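Local atomic coordinates of 7,8-dihydro-6-hydroxymethylpterin pyrophosphokinase-dihydropteroate synthase (Plasmodium falciparum, PDB entry 6JWY), a protein that probably catalyses two steps of folate synthesis: ATP-dependent pyrophosphorylation of 6-hydroxymethyl-7,8-dihydropterin and condensation of the resulting diphosphate with 4-aminobenzoate to give 7,8-dihydropteroate. Residues 528-533 and 580-585; 457-462 and 474-479; 49-54 and 166-171. The protein carries 1 engineered substitution. All coordinates share one frame; numbering follows the deposited sequence.

Contact 1 (528-533 and 580-585). With CKL (4-[(2-azanyl-4-oxidanylidene-7,8-dihydro-3~{H}-pteridin-6-yl)methylamino]-~{N}-(5,6-dimethoxypyrimidin-4-yl)benzenesulfonamide), chain C; ACT (acetate ion), chain I.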
loop_
_atom_site.group_PDB
_atom_site.type_symbol
_atom_site.label_atom_id
_atom_site.label_comp_id
_atom_site.label_asym_id
_atom_site.label_seq_id
_atom_site.Cartn_x
_atom_site.Cartn_y
_atom_site.Cartn_z
ATOM N N LEU A 528 -1.248 5.561 25.058
ATOM C CA LEU A 528 -0.338 4.776 25.879
ATOM C C LEU A 528 0.866 4.458 25.013
ATOM O O LEU A 528 0.726 3.786 24.014
ATOM C CB LEU A 528 -1.024 3.449 26.223
ATOM C CG LEU A 528 -2.267 3.506 27.110
ATOM C CD1 LEU A 528 -2.837 2.096 27.339
ATOM C CD2 LEU A 528 -1.987 4.224 28.443
ATOM N N MET A 529 2.052 4.904 25.401
ATOM C CA MET A 529 3.229 4.696 24.565
ATOM C C MET A 529 4.197 3.729 25.254
ATOM O O MET A 529 4.286 3.707 26.474
ATOM C CB MET A 529 3.940 6.036 24.313
ATOM C CG MET A 529 4.997 5.950 23.243
ATOM S SD MET A 529 6.175 7.303 23.344
ATOM C CE MET A 529 7.257 6.787 24.688
ATOM N N HIS A 530 4.941 2.947 24.467
ATOM C CA HIS A 530 5.930 2.043 25.029
ATOM C C HIS A 530 7.271 2.752 25.124
ATOM O O HIS A 530 7.695 3.403 24.158
ATOM C CB HIS A 530 6.169 0.811 24.141
ATOM C CG HIS A 530 7.304 -0.016 24.652
ATOM N ND1 HIS A 530 8.615 0.168 24.226
ATOM C CD2 HIS A 530 7.341 -0.980 25.601
ATOM C CE1 HIS A 530 9.406 -0.672 24.861
ATOM N NE2 HIS A 530 8.642 -1.398 25.712
ATOM N N LYS A 531 7.946 2.565 26.264
ATOM C CA LYS A 531 9.359 2.895 26.399
ATOM C C LYS A 531 9.952 2.117 27.569
ATOM O O LYS A 531 9.235 1.474 28.321
ATOM C CB LYS A 531 9.564 4.393 26.648
ATOM C CG LYS A 531 9.062 4.908 27.983
ATOM C CD LYS A 531 9.446 6.366 28.201
ATOM C CE LYS A 531 8.809 6.958 29.447
ATOM N NZ LYS A 531 9.208 6.216 30.668
ATOM N N ARG A 532 11.271 2.195 27.720
ATOM C CA ARG A 532 11.950 1.633 28.871
ATOM C C ARG A 532 12.782 2.733 29.506
ATOM O O ARG A 532 13.254 3.628 28.810
ATOM C CB ARG A 532 12.848 0.501 28.398
ATOM C CG ARG A 532 12.073 -0.767 28.114
ATOM C CD ARG A 532 13.088 -1.743 27.558
ATOM N NE ARG A 532 12.604 -3.108 27.422
ATOM C CZ ARG A 532 13.336 -4.056 26.870
ATOM N NH1 ARG A 532 14.531 -3.734 26.393
ATOM N NH2 ARG A 532 12.869 -5.291 26.750
ATOM N N GLY A 533 12.935 2.660 30.832
ATOM C CA GLY A 533 13.777 3.587 31.577
ATOM C C GLY A 533 13.350 5.048 31.416
ATOM O O GLY A 533 12.158 5.360 31.353
ATOM N N PHE A 580 12.493 5.275 21.501
ATOM C CA PHE A 580 12.642 5.207 22.950
ATOM C C PHE A 580 12.993 3.783 23.395
ATOM O O PHE A 580 12.133 2.902 23.425
ATOM C CB PHE A 580 11.317 5.484 23.645
ATOM C CG PHE A 580 10.815 6.902 23.687
ATOM C CD1 PHE A 580 11.064 7.697 24.801
ATOM C CD2 PHE A 580 10.025 7.404 22.651
ATOM C CE1 PHE A 580 10.531 8.969 24.888
ATOM C CE2 PHE A 580 9.508 8.690 22.727
ATOM C CZ PHE A 580 9.756 9.464 23.851
ATOM N N ALA A 581 14.251 3.575 23.804
ATOM C CA ALA A 581 14.715 2.246 24.170
ATOM C C ALA A 581 14.609 1.342 22.948
ATOM O O ALA A 581 14.198 0.176 23.050
ATOM C CB ALA A 581 13.928 1.700 25.338
ATOM N N LYS A 582 14.975 1.930 21.798
ATOM C CA LYS A 582 14.994 1.239 20.521
ATOM C C LYS A 582 16.215 1.739 19.749
ATOM O O LYS A 582 16.369 2.939 19.539
ATOM C CB LYS A 582 13.711 1.605 19.758
ATOM C CG LYS A 582 12.566 0.602 19.788
ATOM C CD LYS A 582 11.637 0.626 20.998
ATOM C CE LYS A 582 10.601 1.726 20.960
ATOM N NZ LYS A 582 9.681 1.657 22.119
ATOM N N LYS A 583 17.088 0.832 19.314
ATOM C CA LYS A 583 18.062 1.202 18.291
ATOM C C LYS A 583 17.321 1.608 17.004
ATOM O O LYS A 583 16.200 1.164 16.749
ATOM C CB LYS A 583 18.987 0.014 17.996
ATOM C CG LYS A 583 19.867 -0.480 19.141
ATOM C CD LYS A 583 20.612 0.625 19.854
ATOM C CE LYS A 583 21.928 0.171 20.462
ATOM N NZ LYS A 583 22.475 1.168 21.418
ATOM N N HIS A 584 17.958 2.428 16.170
ATOM C CA HIS A 584 17.445 2.804 14.861
ATOM C C HIS A 584 16.867 1.619 14.082
ATOM O O HIS A 584 15.749 1.699 13.569
ATOM C CB HIS A 584 18.524 3.544 14.071
ATOM C CG HIS A 584 19.034 4.736 14.808
ATOM N ND1 HIS A 584 18.331 5.307 15.854
ATOM C CD2 HIS A 584 20.146 5.479 14.656
ATOM C CE1 HIS A 584 18.997 6.340 16.322
ATOM N NE2 HIS A 584 20.103 6.479 15.591
ATOM N N ASP A 585 17.623 0.517 13.995
ATOM C CA ASP A 585 17.202 -0.646 13.228
ATOM C C ASP A 585 15.885 -1.146 13.800
ATOM O O ASP A 585 15.029 -1.617 13.055
ATOM C CB ASP A 585 18.207 -1.796 13.333
ATOM C CG ASP A 585 19.236 -1.878 12.217
ATOM O OD1 ASP A 585 19.340 -0.909 11.416
ATOM O OD2 ASP A 585 19.940 -2.925 12.149
HETATM C C2 CKL C . 4.071 10.096 21.886
HETATM C C4 CKL C . 6.059 9.794 20.643
HETATM C C5 CKL C . 6.685 10.967 21.268
HETATM C C6 CKL C . 5.825 11.641 22.257
HETATM O O24 CKL C . 15.746 9.311 18.897
HETATM S S21 CKL C . 15.603 10.749 18.986
HETATM O O23 CKL C . 15.637 11.232 17.644
HETATM N N22 CKL C . 16.768 11.575 19.761
HETATM C C25 CKL C . 17.767 11.040 20.508
HETATM C C30 CKL C . 18.720 11.890 21.054
HETATM O O31 CKL C . 18.654 13.248 20.849
HETATM C C32 CKL C . 18.054 14.105 21.825
HETATM C C29 CKL C . 19.753 11.342 21.797
HETATM O O33 CKL C . 20.718 12.158 22.346
HETATM C C34 CKL C . 22.108 11.790 22.357
HETATM N N28 CKL C . 19.791 9.997 21.981
HETATM C C27 CKL C . 18.856 9.189 21.447
HETATM N N26 CKL C . 17.856 9.697 20.713
HETATM C C18 CKL C . 14.283 11.127 19.825
HETATM C C17 CKL C . 13.752 12.411 19.681
HETATM C C16 CKL C . 12.619 12.759 20.406
HETATM C C19 CKL C . 13.697 10.211 20.714
HETATM C C20 CKL C . 12.558 10.569 21.437
HETATM C C15 CKL C . 12.003 11.844 21.264
HETATM N N14 CKL C . 10.867 12.197 21.960
HETATM C C13 CKL C . 9.827 13.157 21.562
HETATM C C8 CKL C . 8.452 12.514 21.696
HETATM C C9 CKL C . 7.615 13.224 22.692
HETATM N N10 CKL C . 6.303 12.700 22.901
HETATM N N1 CKL C . 4.551 11.199 22.518
HETATM N N7 CKL C . 7.962 11.415 21.000
HETATM O O12 CKL C . 6.690 9.144 19.778
HETATM N N3 CKL C . 4.810 9.420 20.994
HETATM N N11 CKL C . 2.843 9.633 22.184
HETATM C C ACT I . 9.563 -4.417 27.170
HETATM O O ACT I . 9.966 -3.313 27.581
HETATM O OXT ACT I . 10.291 -5.440 27.080
HETATM C CH3 ACT I . 8.090 -4.541 26.788
#
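Met-529 meets Phe-580 with its thioether methyl: CE stands over the middle of the phenyl ring, 3.5 Å from the centroid of Phe-580 and 11° from the ring normal. A bend at chi3 (79°) turns this methyl onto the ring, and SD follows obliquely, so the pair combines a CH-pi and a Met-aromatic contact. The opposite face of Phe-580 is taken by the pterin-sulfonamide adduct, whose C20, in the benzene ring, sits toward the rim, while N7 of its pterin lies in plane at the phenyl edge. Met-529 reaches the adduct too, with SD 3.4 Å from its N3. Beside this sandwich, CB of Lys-531 rests 3.6 Å from CB of Phe-580, and the methylene CB of Arg-532 touches the methyl CB of Ala-581 at 3.5 Å.

The polar half turns on Lys-582, whose chain folds back at chi2 and chi3 until NZ lies at the edge of the imidazole. NZ of Lys-582 donates to ND1 of His-530 at 2.8 Å, almost in the ring plane; weaker bonds go to the carbonyls of His-530 and Phe-580, and Ile-576 O is a further acceptor. At the other ring nitrogen, NE2 of His-530 donates nearly straight (168°) to O of an acetate ion, probably from the crystallisation liquor, 3.0 Å away. Arg-532 holds that acetate through NE and through NH2, the latter 2.6 Å from OXT, while NH1 is bound to backbone carbonyls of Leu-541 and Asn-543.

At this edge of the dihydropteroate synthase site, then, the phenyl ring lies between the thioether methyl and the adduct, and the imidazole is gripped at both nitrogens: ND1 of His-530 accepts from Lys-582 and NE2 of His-530 donates, which fixes the rotation of the ring.

Contact 2 (457-462 and 474-479)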
loop_
_atom_site.group_PDB
_atom_site.type_symbol
_atom_site.label_atom_id
_atom_site.label_comp_id
_atom_site.label_asym_id
_atom_site.label_seq_id
_atom_site.Cartn_x
_atom_site.Cartn_y
_atom_site.Cartn_z
ATOM N N GLN A 457 -4.314 28.178 28.510
ATOM C CA GLN A 457 -5.351 29.057 29.020
ATOM C C GLN A 457 -5.506 30.243 28.077
ATOM O O GLN A 457 -6.623 30.650 27.763
ATOM C CB GLN A 457 -5.113 29.453 30.475
ATOM C CG GLN A 457 -6.382 30.010 31.111
ATOM C CD GLN A 457 -7.040 29.040 32.058
ATOM O OE1 GLN A 457 -6.422 28.589 33.022
ATOM N NE2 GLN A 457 -8.307 28.737 31.807
ATOM N N LEU A 458 -4.373 30.758 27.601
ATOM C CA LEU A 458 -4.405 31.778 26.573
ATOM C C LEU A 458 -5.189 31.248 25.371
ATOM O O LEU A 458 -6.159 31.880 24.934
ATOM C CB LEU A 458 -2.967 32.141 26.202
ATOM C CG LEU A 458 -2.799 33.372 25.310
ATOM C CD1 LEU A 458 -3.828 34.446 25.640
ATOM C CD2 LEU A 458 -1.379 33.918 25.409
ATOM N N PHE A 459 -4.781 30.067 24.869
ATOM C CA PHE A 459 -5.359 29.512 23.657
ATOM C C PHE A 459 -6.874 29.405 23.799
ATOM O O PHE A 459 -7.595 29.740 22.862
ATOM C CB PHE A 459 -4.783 28.145 23.274
ATOM C CG PHE A 459 -5.603 27.485 22.193
ATOM C CD1 PHE A 459 -6.691 26.688 22.515
ATOM C CD2 PHE A 459 -5.361 27.754 20.850
ATOM C CE1 PHE A 459 -7.486 26.140 21.518
ATOM C CE2 PHE A 459 -6.154 27.193 19.853
ATOM C CZ PHE A 459 -7.218 26.383 20.185
ATOM N N GLN A 460 -7.340 28.927 24.958
ATOM C CA GLN A 460 -8.763 28.711 25.173
ATOM C C GLN A 460 -9.517 30.044 25.095
ATOM O O GLN A 460 -10.591 30.116 24.492
ATOM C CB GLN A 460 -9.006 27.985 26.498
ATOM C CG GLN A 460 -10.102 26.926 26.436
ATOM C CD GLN A 460 -9.780 25.651 25.675
ATOM O OE1 GLN A 460 -10.682 24.988 25.160
ATOM N NE2 GLN A 460 -8.505 25.269 25.613
ATOM N N LYS A 461 -8.927 31.095 25.688
ATOM C CA LYS A 461 -9.453 32.455 25.632
ATOM C C LYS A 461 -9.449 32.984 24.194
ATOM O O LYS A 461 -10.453 33.518 23.726
ATOM C CB LYS A 461 -8.686 33.379 26.589
ATOM C CG LYS A 461 -8.544 34.842 26.173
ATOM C CD LYS A 461 -9.845 35.640 26.110
ATOM C CE LYS A 461 -9.710 36.964 25.381
ATOM N NZ LYS A 461 -11.030 37.574 25.077
ATOM N N GLU A 462 -8.314 32.835 23.502
ATOM C CA GLU A 462 -8.149 33.357 22.160
ATOM C C GLU A 462 -9.028 32.603 21.160
ATOM O O GLU A 462 -9.273 33.097 20.063
ATOM C CB GLU A 462 -6.687 33.225 21.748
ATOM C CG GLU A 462 -6.262 34.250 20.722
ATOM C CD GLU A 462 -5.787 35.527 21.379
ATOM O OE1 GLU A 462 -4.593 35.585 21.746
ATOM O OE2 GLU A 462 -6.619 36.448 21.548
ATOM N N ASP A 474 -17.025 23.575 15.014
ATOM C CA ASP A 474 -16.382 22.268 14.951
ATOM C C ASP A 474 -15.160 22.324 14.026
ATOM O O ASP A 474 -14.874 21.384 13.285
ATOM C CB ASP A 474 -17.390 21.129 14.727
ATOM C CG ASP A 474 -18.179 21.213 13.427
ATOM O OD1 ASP A 474 -18.792 22.277 13.166
ATOM O OD2 ASP A 474 -18.182 20.208 12.684
ATOM N N ALA A 475 -14.450 23.455 14.102
ATOM C CA ALA A 475 -13.151 23.643 13.485
ATOM C C ALA A 475 -12.087 23.725 14.575
ATOM O O ALA A 475 -10.929 24.041 14.284
ATOM C CB ALA A 475 -13.168 24.908 12.662
ATOM N N LYS A 476 -12.503 23.470 15.827
ATOM C CA LYS A 476 -11.611 23.535 16.977
ATOM C C LYS A 476 -10.778 22.258 17.043
ATOM O O LYS A 476 -11.303 21.152 16.944
ATOM C CB LYS A 476 -12.405 23.689 18.275
ATOM C CG LYS A 476 -11.593 24.152 19.480
ATOM C CD LYS A 476 -12.450 24.197 20.728
ATOM C CE LYS A 476 -11.703 24.674 21.951
ATOM N NZ LYS A 476 -12.617 24.906 23.098
ATOM N N PRO A 477 -9.446 22.360 17.189
ATOM C CA PRO A 477 -8.625 21.162 17.293
ATOM C C PRO A 477 -8.912 20.480 18.623
ATOM O O PRO A 477 -9.337 21.116 19.597
ATOM C CB PRO A 477 -7.182 21.678 17.276
ATOM C CG PRO A 477 -7.312 23.117 17.754
ATOM C CD PRO A 477 -8.663 23.604 17.257
ATOM N N ILE A 478 -8.711 19.162 18.588
ATOM C CA ILE A 478 -8.576 18.339 19.769
ATOM C C ILE A 478 -7.210 18.666 20.360
ATOM O O ILE A 478 -6.259 18.901 19.609
ATOM C CB ILE A 478 -8.741 16.871 19.342
ATOM C CG1 ILE A 478 -10.156 16.623 18.802
ATOM C CG2 ILE A 478 -8.373 15.928 20.476
ATOM C CD1 ILE A 478 -10.238 15.485 17.812
ATOM N N ILE A 479 -7.162 18.761 21.696
ATOM C CA ILE A 479 -5.956 19.151 22.408
ATOM C C ILE A 479 -5.504 17.956 23.242
ATOM O O ILE A 479 -6.266 17.404 24.060
ATOM C CB ILE A 479 -6.190 20.396 23.306
ATOM C CG1 ILE A 479 -6.844 21.575 22.573
ATOM C CG2 ILE A 479 -4.921 20.819 24.018
ATOM C CD1 ILE A 479 -5.893 22.367 21.682
#
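This is a helix-on-strand contact on the outer wall of the pterin-binding barrel, where helix 448-464 lies against the beginning of strand 478-482 and the loop that leads into it. Phe-459 does most of the reaching. With CG anti to the backbone N (chi1 168°), its ring points from the helix toward the strand, and Pro-477 and Ile-479 come to it from the opposite direction. CZ of Phe-459 lies 4.1 Å from CG of Pro-477, and CE1 of Phe-459 is equally far from CD1 of Ile-479; both approaches are oblique to the ring.

Strands 428-432 and 478-482 are parallel neighbours joined through helix 448-464, the beta-alpha-beta crossover from which a TIM barrel is built. Met-418 and Phe-419, on the preceding helix 411-423, also meet Phe-459, so the ring is wedged between two successive barrel helices and the sheet.

A polar bond borders the apolar patch. The fully extended side chain of Lys-476 passes the edge of the phenyl ring, and its NZ donates to OE1 of Gln-460 at 2.8 Å, tilted 32° from the carbonyl plane. Gln-460 bends at chi2 to bring its amide oxygen across the path of the lysine chain.

Contact 3 (49-54 and 166-171)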
loop_
_atom_site.group_PDB
_atom_site.type_symbol
_atom_site.label_atom_id
_atom_site.label_comp_id
_atom_site.label_asym_id
_atom_site.label_seq_id
_atom_site.Cartn_x
_atom_site.Cartn_y
_atom_site.Cartn_z
ATOM N N ILE A 49 -15.714 -3.031 34.554
ATOM C CA ILE A 49 -14.392 -3.637 34.557
ATOM C C ILE A 49 -14.034 -4.151 33.169
ATOM O O ILE A 49 -12.969 -4.702 32.991
ATOM C CB ILE A 49 -14.271 -4.733 35.643
ATOM C CG1 ILE A 49 -15.260 -5.884 35.401
ATOM C CG2 ILE A 49 -14.425 -4.110 37.027
ATOM C CD1 ILE A 49 -15.121 -7.071 36.350
ATOM N N ASN A 50 -14.905 -3.965 32.176
ATOM C CA ASN A 50 -14.522 -4.235 30.794
ATOM C C ASN A 50 -15.483 -3.500 29.862
ATOM O O ASN A 50 -16.612 -3.182 30.234
ATOM C CB ASN A 50 -14.423 -5.740 30.519
ATOM C CG ASN A 50 -13.445 -6.107 29.422
ATOM O OD1 ASN A 50 -13.194 -5.317 28.509
ATOM N ND2 ASN A 50 -12.940 -7.335 29.460
ATOM N N THR A 51 -15.004 -3.177 28.662
ATOM C CA THR A 51 -15.848 -2.609 27.630
ATOM C C THR A 51 -15.314 -3.072 26.284
ATOM O O THR A 51 -14.135 -3.420 26.177
ATOM C CB THR A 51 -15.817 -1.076 27.621
ATOM O OG1 THR A 51 -14.458 -0.646 27.743
ATOM C CG2 THR A 51 -16.677 -0.427 28.681
ATOM N N SER A 52 -16.180 -3.048 25.259
ATOM C CA SER A 52 -15.742 -3.424 23.928
ATOM C C SER A 52 -15.380 -2.139 23.204
ATOM O O SER A 52 -15.489 -1.068 23.787
ATOM C CB SER A 52 -16.840 -4.174 23.215
ATOM O OG SER A 52 -17.915 -3.300 22.874
ATOM N N TYR A 53 -14.981 -2.236 21.932
ATOM C CA TYR A 53 -15.043 -1.058 21.078
ATOM C C TYR A 53 -16.498 -0.627 20.875
ATOM O O TYR A 53 -17.450 -1.350 21.190
ATOM C CB TYR A 53 -14.303 -1.287 19.762
ATOM C CG TYR A 53 -12.814 -1.357 19.945
ATOM C CD1 TYR A 53 -12.047 -0.202 19.980
ATOM C CD2 TYR A 53 -12.172 -2.570 20.152
ATOM C CE1 TYR A 53 -10.671 -0.257 20.143
ATOM C CE2 TYR A 53 -10.800 -2.640 20.318
ATOM C CZ TYR A 53 -10.049 -1.480 20.337
ATOM O OH TYR A 53 -8.703 -1.561 20.570
ATOM N N LEU A 54 -16.637 0.601 20.383
ATOM C CA LEU A 54 -17.867 1.118 19.833
ATOM C C LEU A 54 -17.980 0.624 18.388
ATOM O O LEU A 54 -16.989 0.606 17.644
ATOM C CB LEU A 54 -17.705 2.632 19.917
ATOM C CG LEU A 54 -18.965 3.484 19.841
ATOM C CD1 LEU A 54 -20.131 2.795 20.527
ATOM C CD2 LEU A 54 -18.685 4.840 20.475
ATOM N N LEU A 166 -22.185 -1.226 21.940
ATOM C CA LEU A 166 -21.129 -1.283 22.935
ATOM C C LEU A 166 -21.495 -2.341 23.971
ATOM O O LEU A 166 -22.648 -2.383 24.391
ATOM C CB LEU A 166 -21.098 0.103 23.589
ATOM C CG LEU A 166 -20.129 0.237 24.754
ATOM C CD1 LEU A 166 -18.772 -0.291 24.334
ATOM C CD2 LEU A 166 -20.017 1.688 25.176
ATOM N N THR A 167 -20.541 -3.191 24.370
ATOM C CA THR A 167 -20.789 -4.043 25.532
ATOM C C THR A 167 -19.889 -3.650 26.706
ATOM O O THR A 167 -18.859 -3.001 26.528
ATOM C CB THR A 167 -20.602 -5.541 25.255
ATOM O OG1 THR A 167 -19.287 -5.778 24.759
ATOM C CG2 THR A 167 -21.647 -6.133 24.339
ATOM N N VAL A 168 -20.269 -4.124 27.898
ATOM C CA VAL A 168 -19.721 -3.676 29.175
ATOM C C VAL A 168 -19.708 -4.886 30.103
ATOM O O VAL A 168 -20.662 -5.654 30.132
ATOM C CB VAL A 168 -20.617 -2.572 29.785
ATOM C CG1 VAL A 168 -20.078 -2.056 31.095
ATOM C CG2 VAL A 168 -20.832 -1.407 28.844
ATOM N N VAL A 169 -18.649 -5.046 30.887
ATOM C CA VAL A 169 -18.734 -5.960 32.013
ATOM C C VAL A 169 -18.823 -5.150 33.307
ATOM O O VAL A 169 -18.024 -4.232 33.538
ATOM C CB VAL A 169 -17.572 -6.968 32.032
ATOM C CG1 VAL A 169 -17.649 -7.915 33.227
ATOM C CG2 VAL A 169 -17.518 -7.748 30.736
ATOM N N VAL A 170 -19.813 -5.511 34.138
ATOM C CA VAL A 170 -20.014 -4.856 35.418
ATOM C C VAL A 170 -19.741 -5.872 36.525
ATOM O O VAL A 170 -20.260 -6.982 36.464
ATOM C CB VAL A 170 -21.429 -4.255 35.534
ATOM C CG1 VAL A 170 -21.502 -3.223 36.655
ATOM C CG2 VAL A 170 -21.866 -3.633 34.221
ATOM N N LYS A 171 -18.889 -5.491 37.495
ATOM C CA LYS A 171 -18.875 -6.122 38.807
ATOM C C LYS A 171 -19.954 -5.426 39.634
ATOM O O LYS A 171 -19.792 -4.261 39.982
ATOM C CB LYS A 171 -17.507 -5.969 39.482
ATOM C CG LYS A 171 -17.240 -6.864 40.682
ATOM C CD LYS A 171 -16.222 -6.289 41.645
ATOM C CE LYS A 171 -14.811 -6.804 41.442
ATOM N NZ LYS A 171 -13.783 -5.812 41.835
#
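CB of Asn-50 packs 3.7 Å from CG2 of Val-169, while the flat carboxamide beyond it leads away from this strand pair: its ND2 is bonded to Tyr-110 and its OD1 to Arg-569, a residue of the pterin-binding part of the chain. The two strands lie inside a six-stranded antiparallel sheet. Asn-50 and Val-169 occupy one face, where Met-336 of helix 327-336 meets Val-169; Thr-51 and Val-168 occupy the other, the face covered by helix 30-44, whose Leu-38 touches Val-168.

The motif is a classic beta bulge in this sheet of the pyrophosphokinase. Ile-49 and Asn-50 both face Val-169, whose carbonyl oxygen accepts the amide N of Ile-49 at 2.8 Å and, weakly, that of Asn-50. In return N of Val-169 donates to O of Asn-50, also at 2.8 Å. With chi1 at 62°, CG1 of Ile-49 swings to within 3.8 Å of CG1 of Val-169, and its CD1 approaches CB of Lys-171.

Past the non-hydrogen-bonded pair Thr-51 and Val-168, a side chain takes over part of the ladder. N of Ser-52 donates to O of Thr-167, but the return bond ends on a hydroxyl. Placed between its own backbone N and carbonyl carbon (chi1 71°), OG of Ser-52 accepts N of Thr-167 at 3.0 Å, virtually straight at 179°, and donates to O of Tyr-53 at 2.6 Å.

In the fold
Read from the N terminus, the three contacts follow one another in series, and none nests in or crosses another. Contact 3 comes first, closing a loop of 111 residues by joining neighbouring strands of the antiparallel pyrophosphokinase sheet. Contact 2 then closes a short loop of 11 residues, fixing a helix to the start of the barrel strand that follows it. Contact 1 closes 46 residues, tying the end of strand 525-529 to the loop before helix 584-592. Contacts 1 and 2 share the parallel barrel sheet, with strand 500-503 between their strands, yet their centres are 31 Å apart; the centre of contact 3 lies about 30 Å from that of contact 1.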